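Local coordinates for amino acid adenylation domain-containing protein (Bacillus stratosphericus LAMA 585, PDB 6ULY), which probably selects an alpha-keto acid and activates it as an acyl adenylate for building into a nonribosomal depsipeptide, at residues R105-A109 against A110-L114; Q137-A140 against F141-T145. All coordinates share one frame; numbering follows the deposited sequence.

Contact 1 (R105-A109 against A110-L114); sequences REMNA and AVKKL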
# COMPACT_ATOMS: atom_id res chain seq x y z
N ARG A 105 -10.21 1.32 -23.44
CA ARG A 105 -11.60 0.92 -23.66
C ARG A 105 -12.30 0.44 -22.40
O ARG A 105 -13.54 0.35 -22.40
CB ARG A 105 -11.66 -0.18 -24.72
CG ARG A 105 -12.02 0.30 -26.13
CD ARG A 105 -10.79 0.75 -26.91
NE ARG A 105 -11.10 0.93 -28.33
CZ ARG A 105 -10.20 1.22 -29.26
NH1 ARG A 105 -8.92 1.36 -28.94
NH2 ARG A 105 -10.57 1.36 -30.53
N GLU A 106 -11.57 0.12 -21.34
CA GLU A 106 -12.18 -0.36 -20.10
C GLU A 106 -11.41 0.18 -18.91
O GLU A 106 -10.27 0.63 -19.02
CB GLU A 106 -12.21 -1.89 -20.05
CG GLU A 106 -11.65 -2.56 -21.28
CD GLU A 106 -10.84 -3.79 -20.95
OE1 GLU A 106 -11.31 -4.91 -21.23
OE2 GLU A 106 -9.73 -3.63 -20.39
N MET A 107 -12.06 0.12 -17.74
CA MET A 107 -11.53 0.71 -16.51
C MET A 107 -10.60 -0.28 -15.81
O MET A 107 -10.88 -0.81 -14.74
CB MET A 107 -12.68 1.13 -15.60
CG MET A 107 -12.27 2.02 -14.45
SD MET A 107 -11.95 3.72 -14.96
CE MET A 107 -11.47 4.46 -13.40
N ASN A 108 -9.46 -0.51 -16.45
CA ASN A 108 -8.47 -1.44 -15.92
C ASN A 108 -7.55 -0.73 -14.92
O ASN A 108 -7.69 0.46 -14.64
CB ASN A 108 -7.65 -2.05 -17.05
CG ASN A 108 -6.80 -1.02 -17.77
OD1 ASN A 108 -5.72 -0.66 -17.30
ND2 ASN A 108 -7.29 -0.53 -18.90
N ALA A 109 -6.58 -1.48 -14.39
CA ALA A 109 -5.71 -0.95 -13.34
C ALA A 109 -4.95 0.28 -13.83
O ALA A 109 -4.93 1.32 -13.16
CB ALA A 109 -4.74 -2.03 -12.88
N ALA A 110 -4.29 0.16 -14.98
CA ALA A 110 -3.54 1.30 -15.52
C ALA A 110 -4.42 2.53 -15.64
O ALA A 110 -4.01 3.64 -15.30
CB ALA A 110 -2.93 0.93 -16.87
N VAL A 111 -5.66 2.35 -16.12
CA VAL A 111 -6.55 3.48 -16.30
C VAL A 111 -6.94 4.09 -14.95
O VAL A 111 -7.10 5.31 -14.83
CB VAL A 111 -7.79 3.05 -17.10
CG1 VAL A 111 -8.88 4.10 -17.02
CG2 VAL A 111 -7.41 2.78 -18.55
N LYS A 112 -7.11 3.25 -13.93
CA LYS A 112 -7.40 3.76 -12.59
C LYS A 112 -6.25 4.61 -12.07
O LYS A 112 -6.46 5.70 -11.52
CB LYS A 112 -7.69 2.60 -11.63
CG LYS A 112 -8.96 1.82 -11.93
CD LYS A 112 -9.23 0.76 -10.87
CE LYS A 112 -10.50 -0.02 -11.17
NZ LYS A 112 -10.78 -1.07 -10.15
N LYS A 113 -5.02 4.12 -12.23
CA LYS A 113 -3.86 4.88 -11.75
C LYS A 113 -3.74 6.22 -12.47
O LYS A 113 -3.43 7.24 -11.84
CB LYS A 113 -2.59 4.05 -11.94
CG LYS A 113 -2.64 2.69 -11.23
CD LYS A 113 -1.32 1.94 -11.34
CE LYS A 113 -1.35 0.67 -10.52
NZ LYS A 113 0.00 0.07 -10.34
N LEU A 114 -3.98 6.24 -13.78
CA LEU A 114 -3.94 7.51 -14.51
C LEU A 114 -4.96 8.49 -13.93
O LEU A 114 -4.67 9.68 -13.76
CB LEU A 114 -4.20 7.29 -16.00
CG LEU A 114 -3.15 6.46 -16.74
CD1 LEU A 114 -3.59 6.18 -18.17
CD2 LEU A 114 -1.79 7.16 -16.72
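Asn108 lays its carboxamide across the side chain of Val111 at about a right angle, with ND2 3.3 Å from Val111 CG2. Its chi1 of 66° puts CG between the backbone N and the carbonyl carbon, which folds the amide back over the start of the helix. OD1 there accepts from the backbone N of Val111 at 3.2 Å, with an N-H...O angle of 154°. The donor stands 59° out of the carboxamide plane, so the bond comes from above the oxygen and not along a lone pair. These features make Asn108 the N-cap of helix 109-120. Its own carbonyl O takes Lys112 N at 2.9 Å, and Ala109 O takes Lys113 N at 3.0 Å, so the regular backbone ladder begins directly behind the cap. The amide's rotation is further fixed on the ND2 side, by a hydrogen bond to Thr103 O and a weak one to Glu106 O. Met107, the centre of an inverse gamma turn, approaches the other methyl of Val111. Its SD meets Val111 CG1 at 3.7 Å, while its bent chain crosses Lys112 at about a right angle and brings CE to 3.9 Å from Lys112 CG. Beyond that crossing Lys112 runs fully extended toward Arg409 of the second subunit, and a sulfate, probably from the crystallisation liquor, lies about 5 Å from the Lys112 side chain and may offset part of its charge.

Contact 2 (Q137-A140 against F141-T145); sequences QGLA and FLWHT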
# COMPACT_ATOMS: atom_id res chain seq x y z
N GLN A 137 -9.08 10.26 -25.53
CA GLN A 137 -10.32 11.00 -25.37
C GLN A 137 -11.43 10.14 -24.79
O GLN A 137 -12.37 10.67 -24.19
CB GLN A 137 -10.77 11.58 -26.72
CG GLN A 137 -10.02 12.85 -27.12
CD GLN A 137 -10.35 13.32 -28.52
OE1 GLN A 137 -10.76 12.54 -29.38
NE2 GLN A 137 -10.16 14.62 -28.77
N GLY A 138 -11.34 8.81 -24.94
CA GLY A 138 -12.33 7.93 -24.36
C GLY A 138 -12.39 7.98 -22.85
O GLY A 138 -13.40 7.58 -22.26
N LEU A 139 -11.33 8.46 -22.20
CA LEU A 139 -11.33 8.57 -20.75
C LEU A 139 -12.43 9.50 -20.24
O LEU A 139 -12.81 9.41 -19.07
CB LEU A 139 -9.96 9.07 -20.27
CG LEU A 139 -8.79 8.15 -20.59
CD1 LEU A 139 -7.46 8.83 -20.27
CD2 LEU A 139 -8.91 6.83 -19.85
N ALA A 140 -12.94 10.38 -21.10
CA ALA A 140 -14.02 11.27 -20.67
C ALA A 140 -15.27 10.48 -20.30
O ALA A 140 -16.01 10.86 -19.39
CB ALA A 140 -14.34 12.27 -21.78
N PHE A 141 -15.52 9.37 -21.00
CA PHE A 141 -16.64 8.51 -20.66
C PHE A 141 -16.28 7.54 -19.55
O PHE A 141 -17.10 7.27 -18.66
CB PHE A 141 -17.12 7.75 -21.90
CG PHE A 141 -17.75 8.62 -22.95
CD1 PHE A 141 -19.13 8.71 -23.06
CD2 PHE A 141 -16.96 9.34 -23.84
CE1 PHE A 141 -19.71 9.51 -24.03
CE2 PHE A 141 -17.54 10.13 -24.82
CZ PHE A 141 -18.92 10.22 -24.91
N LEU A 142 -15.05 7.00 -19.57
CA LEU A 142 -14.64 6.06 -18.53
C LEU A 142 -14.64 6.72 -17.16
O LEU A 142 -15.03 6.09 -16.16
CB LEU A 142 -13.25 5.51 -18.85
CG LEU A 142 -13.15 4.23 -19.68
CD1 LEU A 142 -11.70 3.80 -19.81
CD2 LEU A 142 -13.98 3.12 -19.08
N TRP A 143 -14.20 7.97 -17.08
CA TRP A 143 -14.10 8.69 -15.82
C TRP A 143 -15.34 9.52 -15.51
O TRP A 143 -15.38 10.18 -14.46
CB TRP A 143 -12.86 9.59 -15.83
CG TRP A 143 -11.58 8.84 -15.98
CD1 TRP A 143 -11.40 7.49 -15.90
CD2 TRP A 143 -10.28 9.39 -16.25
NE1 TRP A 143 -10.08 7.16 -16.09
CE2 TRP A 143 -9.37 8.31 -16.31
CE3 TRP A 143 -9.80 10.69 -16.44
CZ2 TRP A 143 -8.01 8.50 -16.55
CZ3 TRP A 143 -8.45 10.87 -16.69
CH2 TRP A 143 -7.57 9.78 -16.74
N HIS A 144 -16.34 9.51 -16.39
CA HIS A 144 -17.58 10.26 -16.19
C HIS A 144 -17.28 11.70 -15.78
O HIS A 144 -17.72 12.19 -14.74
CB HIS A 144 -18.47 9.55 -15.17
CG HIS A 144 -18.85 8.16 -15.56
ND1 HIS A 144 -19.92 7.89 -16.38
CD2 HIS A 144 -18.29 6.97 -15.25
CE1 HIS A 144 -20.01 6.58 -16.55
NE2 HIS A 144 -19.04 6.00 -15.88
N THR A 145 -16.52 12.37 -16.64
CA THR A 145 -16.02 13.71 -16.35
C THR A 145 -16.19 14.60 -17.57
O THR A 145 -16.09 14.14 -18.72
CB THR A 145 -14.55 13.69 -15.94
OG1 THR A 145 -14.09 15.02 -15.73
CG2 THR A 145 -13.70 13.02 -17.01
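Leu139 and Trp143 form the apolar centre, one helical turn apart and lying side by side. Leu139 CB sits 4.0 Å from the centroid of the six-membered ring of Trp143 and only 7° off the ring normal, a CH-pi contact squarely over one face. Farther out, Leu139 CD1 touches Trp143 CH2 at 3.7 Å. Both residues have CG anti to the carbonyl carbon (chi1 -62° in each), which sends leucine and indole the same way. The other branch, CD2, also rests on the indole, 3.8 Å from Trp143 CZ2, and reaches Leu142 CD1 at 4.1 Å. Val111 of helix 109-120 packs against all three of these side chains, and the indole also meets the rings of His115 and Trp118. Outward from this layer lies the backbone of the short helix 139-142. Leu139 O accepts from Trp143 N at 2.8 Å, tying together the backbones that carry the two side chains. Gly138 O serves two donors: Leu142 N at 3.2 Å in the carbonyl plane, and Phe141 N at 3.0 Å from well above it. The chain then leaves the helix through His144, whose positive phi turns it back so that Thr145 N reaches Ala140 O at 3.2 Å with an N-H...O angle of 172°; this is a Schellman motif. At the polar edge, His144 NE2 is hydrogen-bonded to Gln398 of the second subunit, and Thr145 OG1 to Gln147 N. The chemistry thus implies a division of labour: dispersion and CH-pi contact inside, one nearly straight backbone bond closing the helix end, and an intersubunit bond at His144.

Contacts 1 and 2 are local contacts at opposite kinds of helix end: contact 1 starts helix 109-120 with a side-chain cap, whereas contact 2 finishes helix 139-142 through backbone bonds. They pack on each other, since Val111 CG1 lies 3.4 Å from Trp143 NE1 and Met107 CE 3.9 Å from Trp143 CD1. Each is part buried and part surface. Val111, Leu139, Leu142 and Trp143 build the buried, apolar shared interior, and Asn108 is buried too. Contact 1 turns the exposed Glu106 and the partly exposed Lys112 and Lys113 outward, contact 2 the exposed Phe141 and His144. Both touch the second subunit, contact 1 through Met107, Lys112 and the backbone of Ala109, contact 2 through Leu142 and His144.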